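Local coordinates for protein DNA-binding response regulator, merR family (Colwellia psychrerythraea, PDB 3CNB) that probably acts as a phosphorylation-controlled, DNA-binding response regulator, represented here by its signal receiver domain, at residues A[84-96]-A[102-115]. Sequence-based numbering, arbitrary orientation.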
ATOM      1  N   ASN A  84      10.489  -3.366  -7.510  1.00 31.21           N
ATOM      2  CA  ASN A  84       9.834  -2.325  -8.319  1.00 30.57           C
ATOM      3  C   ASN A  84       8.377  -1.994  -7.989  1.00 30.82           C
ATOM      4  O   ASN A  84       7.789  -1.076  -8.592  1.00 20.91           O
ATOM      5  CB  ASN A  84       9.990  -2.645  -9.809  1.00 37.04           C
ATOM      6  CG  ASN A  84      11.415  -2.479 -10.273  1.00 41.95           C
ATOM      7  OD1 ASN A  84      12.061  -1.475  -9.970  1.00 42.76           O
ATOM      8  ND2 ASN A  84      11.927  -3.469 -10.983  1.00 39.38           N
ATOM      9  N   ILE A  85       7.796  -2.731  -7.042  1.00 25.15           N
ATOM     10  CA  ILE A  85       6.445  -2.452  -6.554  1.00 25.62           C
ATOM     11  C   ILE A  85       6.427  -1.069  -5.892  1.00 23.41           C
ATOM     12  O   ILE A  85       7.318  -0.746  -5.096  1.00 19.81           O
ATOM     13  CB  ILE A  85       5.978  -3.541  -5.530  1.00 26.58           C
ATOM     14  CG1 ILE A  85       5.863  -4.915  -6.198  1.00 28.57           C
ATOM     15  CG2 ILE A  85       4.653  -3.168  -4.894  1.00 26.11           C
ATOM     16  CD1 ILE A  85       5.262  -6.020  -5.280  1.00 24.85           C
ATOM     17  N   ILE A  86       5.441  -0.245  -6.246  1.00 25.73           N
ATOM     18  CA  ILE A  86       5.276   1.066  -5.610  1.00 19.12           C
ATOM     19  C   ILE A  86       4.536   0.865  -4.299  1.00 18.59           C
ATOM     20  O   ILE A  86       3.378   0.443  -4.294  1.00 22.46           O
ATOM     21  CB  ILE A  86       4.455   2.052  -6.483  1.00 21.24           C
ATOM     22  CG1 ILE A  86       5.129   2.304  -7.833  1.00 17.86           C
ATOM     23  CG2 ILE A  86       4.174   3.378  -5.718  1.00 20.68           C
ATOM     24  CD1 ILE A  86       4.088   2.577  -8.949  1.00 19.69           C
ATOM     25  N   VAL A  87       5.221   1.152  -3.195  1.00 20.91           N
ATOM     26  CA  VAL A  87       4.670   0.963  -1.877  1.00 21.59           C
ATOM     27  C   VAL A  87       4.213   2.299  -1.277  1.00 20.81           C
ATOM     28  O   VAL A  87       5.010   3.214  -1.085  1.00 17.17           O
ATOM     29  CB  VAL A  87       5.683   0.270  -0.916  1.00 22.23           C
ATOM     30  CG1 VAL A  87       5.146   0.258   0.505  1.00 22.11           C
ATOM     31  CG2 VAL A  87       5.990  -1.166  -1.385  1.00 21.23           C
ATOM     32  N   ILE A  88       2.927   2.380  -0.959  1.00 19.99           N
ATOM     33  CA  ILE A  88       2.382   3.541  -0.275  1.00 22.50           C
ATOM     34  C   ILE A  88       1.917   3.129   1.114  1.00 21.24           C
ATOM     35  O   ILE A  88       0.953   2.381   1.252  1.00 21.95           O
ATOM     36  CB  ILE A  88       1.229   4.181  -1.109  1.00 23.18           C
ATOM     37  CG1 ILE A  88       1.783   4.684  -2.458  1.00 27.99           C
ATOM     38  CG2 ILE A  88       0.589   5.347  -0.364  1.00 17.10           C
ATOM     39  CD1 ILE A  88       0.737   5.081  -3.444  1.00 24.92           C
ATOM     40  N   ALA A  89       2.598   3.622   2.147  1.00 20.88           N
ATOM     41  CA  ALA A  89       2.187   3.342   3.519  1.00 22.23           C
ATOM     42  C   ALA A  89       0.973   4.170   3.962  1.00 18.94           C
ATOM     43  O   ALA A  89       0.763   5.284   3.498  1.00 25.81           O
ATOM     44  CB  ALA A  89       3.350   3.552   4.485  1.00 19.30           C
ATOM     45  N   MET A  90       0.182   3.597   4.869  1.00 19.19           N
ATOM     46  CA  MET A  90      -0.915   4.285   5.547  1.00 22.86           C
ATOM     47  C   MET A  90      -0.795   3.962   7.038  1.00 27.19           C
ATOM     48  O   MET A  90      -0.380   2.862   7.396  1.00 25.76           O
ATOM     49  CB  MET A  90      -2.288   3.786   5.064  1.00 22.15           C
ATOM     50  CG  MET A  90      -2.411   3.443   3.600  1.00 26.03           C
ATOM     51  SD  MET A  90      -4.055   2.875   3.212  1.00 14.06           S
ATOM     52  CE  MET A  90      -3.935   1.125   3.589  1.00 19.84           C
ATOM     53  N   THR A  91      -1.161   4.905   7.899  1.00 26.88           N
ATOM     54  CA  THR A  91      -1.137   4.693   9.357  1.00 30.30           C
ATOM     55  C   THR A  91      -2.096   5.642  10.084  1.00 33.98           C
ATOM     56  O   THR A  91      -2.438   6.693   9.562  1.00 35.07           O
ATOM     57  CB  THR A  91       0.308   4.760   9.960  1.00 28.08           C
ATOM     58  OG1 THR A  91       0.291   4.242  11.294  1.00 27.76           O
ATOM     59  CG2 THR A  91       0.890   6.181   9.962  1.00 21.85           C
ATOM     60  N   GLY A  92      -2.552   5.248  11.272  1.00 42.44           N
ATOM     61  CA  GLY A  92      -3.412   6.096  12.102  1.00 42.53           C
ATOM     62  C   GLY A  92      -2.621   7.278  12.622  1.00 53.52           C
ATOM     63  O   GLY A  92      -2.596   8.345  11.997  1.00 53.71           O
ATOM     64  N   ALA A  93      -1.951   7.087  13.753  1.00 55.47           N
ATOM     65  CA  ALA A  93      -1.119   8.144  14.318  1.00 61.68           C
ATOM     66  C   ALA A  93       0.200   8.323  13.539  1.00 62.53           C
ATOM     67  O   ALA A  93       1.170   7.590  13.771  1.00 65.58           O
ATOM     68  CB  ALA A  93      -0.860   7.890  15.815  1.00 60.91           C
ATOM     69  N   LEU A  94       0.208   9.274  12.596  1.00 56.88           N
ATOM     70  CA  LEU A  94       1.446   9.744  11.968  1.00 54.33           C
ATOM     71  C   LEU A  94       2.330  10.417  13.003  1.00 57.85           C
ATOM     72  O   LEU A  94       1.911  11.379  13.659  1.00 65.28           O
ATOM     73  CB  LEU A  94       1.188  10.802  10.884  1.00 49.55           C
ATOM     74  CG  LEU A  94       0.902  10.599   9.398  1.00 49.01           C
ATOM     75  CD1 LEU A  94       1.203  11.881   8.637  1.00 50.75           C
ATOM     76  CD2 LEU A  94       1.683   9.477   8.807  1.00 52.27           C
ATOM     77  N   THR A  95       3.543   9.903  13.164  1.00 51.22           N
ATOM     78  CA  THR A  95       4.610  10.681  13.760  1.00 43.60           C
ATOM     79  C   THR A  95       5.682  10.793  12.693  1.00 44.06           C
ATOM     80  O   THR A  95       5.675  10.038  11.719  1.00 46.53           O
ATOM     81  CB  THR A  95       5.203  10.025  15.023  1.00 43.31           C
ATOM     82  OG1 THR A  95       5.920   8.850  14.657  1.00 30.49           O
ATOM     83  CG2 THR A  95       4.128   9.666  16.018  1.00 42.47           C
ATOM     84  N   ASP A  96       6.615  11.715  12.884  1.00 46.01           N
ATOM     85  CA  ASP A  96       7.669  11.923  11.915  1.00 46.78           C
ATOM     86  C   ASP A  96       8.744  10.849  11.958  1.00 43.60           C
ATOM     87  O   ASP A  96       9.385  10.588  10.954  1.00 46.33           O
ATOM     88  CB  ASP A  96       8.237  13.336  12.026  1.00 55.56           C
ATOM     89  CG  ASP A  96       7.267  14.392  11.490  1.00 63.75           C
ATOM     90  OD1 ASP A  96       6.690  14.180  10.387  1.00 62.40           O
ATOM     91  OD2 ASP A  96       7.081  15.427  12.174  1.00 69.19           O
ATOM     92  N   ILE A 102       9.437   4.514   7.594  1.00 17.87           N
ATOM     93  CA  ILE A 102       8.812   3.825   6.482  1.00 16.34           C
ATOM     94  C   ILE A 102       9.374   4.265   5.113  1.00 24.69           C
ATOM     95  O   ILE A 102       9.631   3.427   4.220  1.00 23.61           O
ATOM     96  CB  ILE A 102       7.256   3.833   6.562  1.00 22.23           C
ATOM     97  CG1 ILE A 102       6.676   2.646   5.780  1.00 15.30           C
ATOM     98  CG2 ILE A 102       6.648   5.179   6.086  1.00 19.39           C
ATOM     99  CD1 ILE A 102       7.025   1.264   6.347  1.00 14.84           C
ATOM    100  N   VAL A 103       9.604   5.567   4.958  1.00 17.55           N
ATOM    101  CA  VAL A 103      10.159   6.085   3.733  1.00 17.61           C
ATOM    102  C   VAL A 103      11.587   5.559   3.515  1.00 16.67           C
ATOM    103  O   VAL A 103      11.930   5.111   2.406  1.00 23.25           O
ATOM    104  CB  VAL A 103      10.037   7.650   3.661  1.00 19.23           C
ATOM    105  CG1 VAL A 103      10.834   8.205   2.513  1.00 27.12           C
ATOM    106  CG2 VAL A 103       8.550   8.037   3.518  1.00 16.30           C
ATOM    107  N   ALA A 104      12.396   5.555   4.573  1.00 18.78           N
ATOM    108  CA  ALA A 104      13.791   5.084   4.452  1.00 20.72           C
ATOM    109  C   ALA A 104      13.853   3.589   4.119  1.00 26.56           C
ATOM    110  O   ALA A 104      14.811   3.132   3.503  1.00 23.22           O
ATOM    111  CB  ALA A 104      14.543   5.352   5.719  1.00 17.74           C
ATOM    112  N   LEU A 105      12.801   2.860   4.493  1.00 22.72           N
ATOM    113  CA  LEU A 105      12.649   1.430   4.178  1.00 20.10           C
ATOM    114  C   LEU A 105      12.123   1.139   2.771  1.00 28.77           C
ATOM    115  O   LEU A 105      12.022  -0.028   2.385  1.00 24.26           O
ATOM    116  CB  LEU A 105      11.807   0.738   5.251  1.00 18.55           C
ATOM    117  CG  LEU A 105      12.592   0.580   6.564  1.00 29.78           C
ATOM    118  CD1 LEU A 105      11.702   0.145   7.704  1.00 29.59           C
ATOM    119  CD2 LEU A 105      13.794  -0.392   6.424  1.00 21.51           C
ATOM    120  N   GLY A 106      11.817   2.193   2.000  1.00 19.96           N
ATOM    121  CA  GLY A 106      11.418   2.038   0.610  1.00 22.77           C
ATOM    122  C   GLY A 106      10.019   2.484   0.178  1.00 18.17           C
ATOM    123  O   GLY A 106       9.743   2.531  -1.016  1.00 25.15           O
ATOM    124  N   ALA A 107       9.136   2.803   1.120  1.00 16.25           N
ATOM    125  CA  ALA A 107       7.819   3.386   0.800  1.00 20.82           C
ATOM    126  C   ALA A 107       7.978   4.765   0.122  1.00 20.30           C
ATOM    127  O   ALA A 107       8.893   5.505   0.467  1.00 21.41           O
ATOM    128  CB  ALA A 107       6.978   3.517   2.056  1.00 18.03           C
ATOM    129  N   GLU A 108       7.098   5.105  -0.823  1.00 21.79           N
ATOM    130  CA  GLU A 108       7.185   6.418  -1.516  1.00 22.05           C
ATOM    131  C   GLU A 108       6.823   7.541  -0.570  1.00 23.67           C
ATOM    132  O   GLU A 108       7.352   8.660  -0.648  1.00 26.69           O
ATOM    133  CB  GLU A 108       6.241   6.488  -2.731  1.00 20.66           C
ATOM    134  CG  GLU A 108       6.523   5.485  -3.807  1.00 23.70           C
ATOM    135  CD  GLU A 108       7.923   5.563  -4.329  1.00 36.09           C
ATOM    136  OE1 GLU A 108       8.459   6.692  -4.470  1.00 42.28           O
ATOM    137  OE2 GLU A 108       8.488   4.487  -4.608  1.00 33.70           O
ATOM    138  N   THR A 109       5.894   7.220   0.318  1.00 28.37           N
ATOM    139  CA  THR A 109       5.296   8.181   1.210  1.00 25.62           C
ATOM    140  C   THR A 109       4.400   7.455   2.199  1.00 23.95           C
ATOM    141  O   THR A 109       4.197   6.240   2.102  1.00 27.62           O
ATOM    142  CB  THR A 109       4.488   9.247   0.419  1.00 24.62           C
ATOM    143  OG1 THR A 109       4.089  10.293   1.312  1.00 26.10           O
ATOM    144  CG2 THR A 109       3.278   8.624  -0.299  1.00 21.36           C
ATOM    145  N   CYS A 110       3.876   8.206   3.157  1.00 22.30           N
ATOM    146  CA  CYS A 110       3.024   7.646   4.162  1.00 21.99           C
ATOM    147  C   CYS A 110       1.836   8.576   4.401  1.00 25.41           C
ATOM    148  O   CYS A 110       2.012   9.766   4.617  1.00 33.41           O
ATOM    149  CB  CYS A 110       3.819   7.385   5.442  1.00 21.07           C
ATOM    150  SG  CYS A 110       2.875   6.632   6.781  1.00 29.94           S
ATOM    151  N   PHE A 111       0.634   8.013   4.331  1.00 25.54           N
ATOM    152  CA  PHE A 111      -0.594   8.746   4.550  1.00 21.15           C
ATOM    153  C   PHE A 111      -1.102   8.538   5.962  1.00 26.69           C
ATOM    154  O   PHE A 111      -1.150   7.410   6.443  1.00 23.15           O
ATOM    155  CB  PHE A 111      -1.663   8.276   3.564  1.00 21.09           C
ATOM    156  CG  PHE A 111      -1.527   8.870   2.193  1.00 25.75           C
ATOM    157  CD1 PHE A 111      -2.297   9.967   1.830  1.00 20.42           C
ATOM    158  CD2 PHE A 111      -0.627   8.339   1.266  1.00 22.36           C
ATOM    159  CE1 PHE A 111      -2.181  10.532   0.565  1.00 28.86           C
ATOM    160  CE2 PHE A 111      -0.506   8.880   0.007  1.00 24.01           C
ATOM    161  CZ  PHE A 111      -1.284   9.994  -0.346  1.00 14.35           C
ATOM    162  N   GLY A 112      -1.471   9.631   6.627  1.00 26.16           N
ATOM    163  CA  GLY A 112      -2.140   9.563   7.922  1.00 28.02           C
ATOM    164  C   GLY A 112      -3.607   9.248   7.760  1.00 32.30           C
ATOM    165  O   GLY A 112      -4.150   9.405   6.671  1.00 42.49           O
ATOM    166  N   LYS A 113      -4.246   8.790   8.831  1.00 32.80           N
ATOM    167  CA  LYS A 113      -5.693   8.547   8.824  1.00 39.23           C
ATOM    168  C   LYS A 113      -6.392   9.602   9.686  1.00 39.05           C
ATOM    169  O   LYS A 113      -5.860   9.968  10.723  1.00 44.43           O
ATOM    170  CB  LYS A 113      -6.028   7.111   9.252  1.00 39.72           C
ATOM    171  CG  LYS A 113      -5.611   6.073   8.201  1.00 40.92           C
ATOM    172  CD  LYS A 113      -6.024   4.676   8.573  1.00 39.91           C
ATOM    173  CE  LYS A 113      -5.234   3.662   7.780  1.00 46.29           C
ATOM    174  NZ  LYS A 113      -5.334   2.307   8.400  1.00 51.30           N
ATOM    175  N   PRO A 114      -7.553  10.142   9.237  1.00 39.62           N
ATOM    176  CA  PRO A 114      -8.327   9.752   8.050  1.00 33.80           C
ATOM    177  C   PRO A 114      -7.591  10.190   6.801  1.00 30.48           C
ATOM    178  O   PRO A 114      -6.990  11.256   6.787  1.00 31.07           O
ATOM    179  CB  PRO A 114      -9.660  10.494   8.217  1.00 36.18           C
ATOM    180  CG  PRO A 114      -9.344  11.675   9.099  1.00 41.27           C
ATOM    181  CD  PRO A 114      -8.134  11.319   9.921  1.00 34.88           C
ATOM    182  N   LEU A 115      -7.604   9.332   5.792  1.00 31.66           N
ATOM    183  CA  LEU A 115      -6.813   9.506   4.586  1.00 31.28           C
ATOM    184  C   LEU A 115      -7.280  10.701   3.756  1.00 26.19           C
ATOM    185  O   LEU A 115      -8.469  10.877   3.554  1.00 28.46           O
ATOM    186  CB  LEU A 115      -6.889   8.217   3.779  1.00 32.78           C
ATOM    187  CG  LEU A 115      -5.839   7.989   2.705  1.00 42.96           C
ATOM    188  CD1 LEU A 115      -5.434   6.556   2.725  1.00 41.49           C
ATOM    189  CD2 LEU A 115      -6.381   8.391   1.342  1.00 46.98           C
TER
HETATM  190  O   HOH W   1       8.040   2.278  -3.218  1.00 22.27           O
HETATM  191  O   HOH W   2      -3.233  10.557  10.931  1.00 55.97           O
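Lys113 lays its side chain back along Thr91 and Met90. Its CB lies 3.6 Å from Thr91 O, and CG, set anti to the Lys113 carbonyl carbon (chi1 -70°), stays beside that oxygen at 3.5 Å. Beyond CG the chain is extended: CD serves as a spacer, CE comes to 4.0 Å from Met90 CB, and NZ enters salt bridges with Asp61 and Glu15. The Lys113-Pro114 peptide bond is cis, as in CheY-like receiver domains, where this lysine reaches the phospho-acceptor aspartate; Asp61 is the predicted site, unmodified here. The two strands pair in parallel as part of a beta-alpha-beta unit, strand 86-91, helix 96-104 and edge strand 109-112, with strand axes at 28°. Phe111 N donates to Ala89 O (2.9 Å) and Thr91 N to Phe111 O. On the face bearing Ile88 and Phe111, Ile88 CG2 sits 3.6 Å from Phe111 CD2, approaching the ring obliquely. On the other face, which carries Ala89 and Cys110, Ala89 CB touches Ile102 CG1 of the connecting helix at 3.7 Å, while Cys110 SG, anti to its own N (chi1 -178°), reaches Leu94 CD2, also at 3.7 Å, and Thr91 CG2.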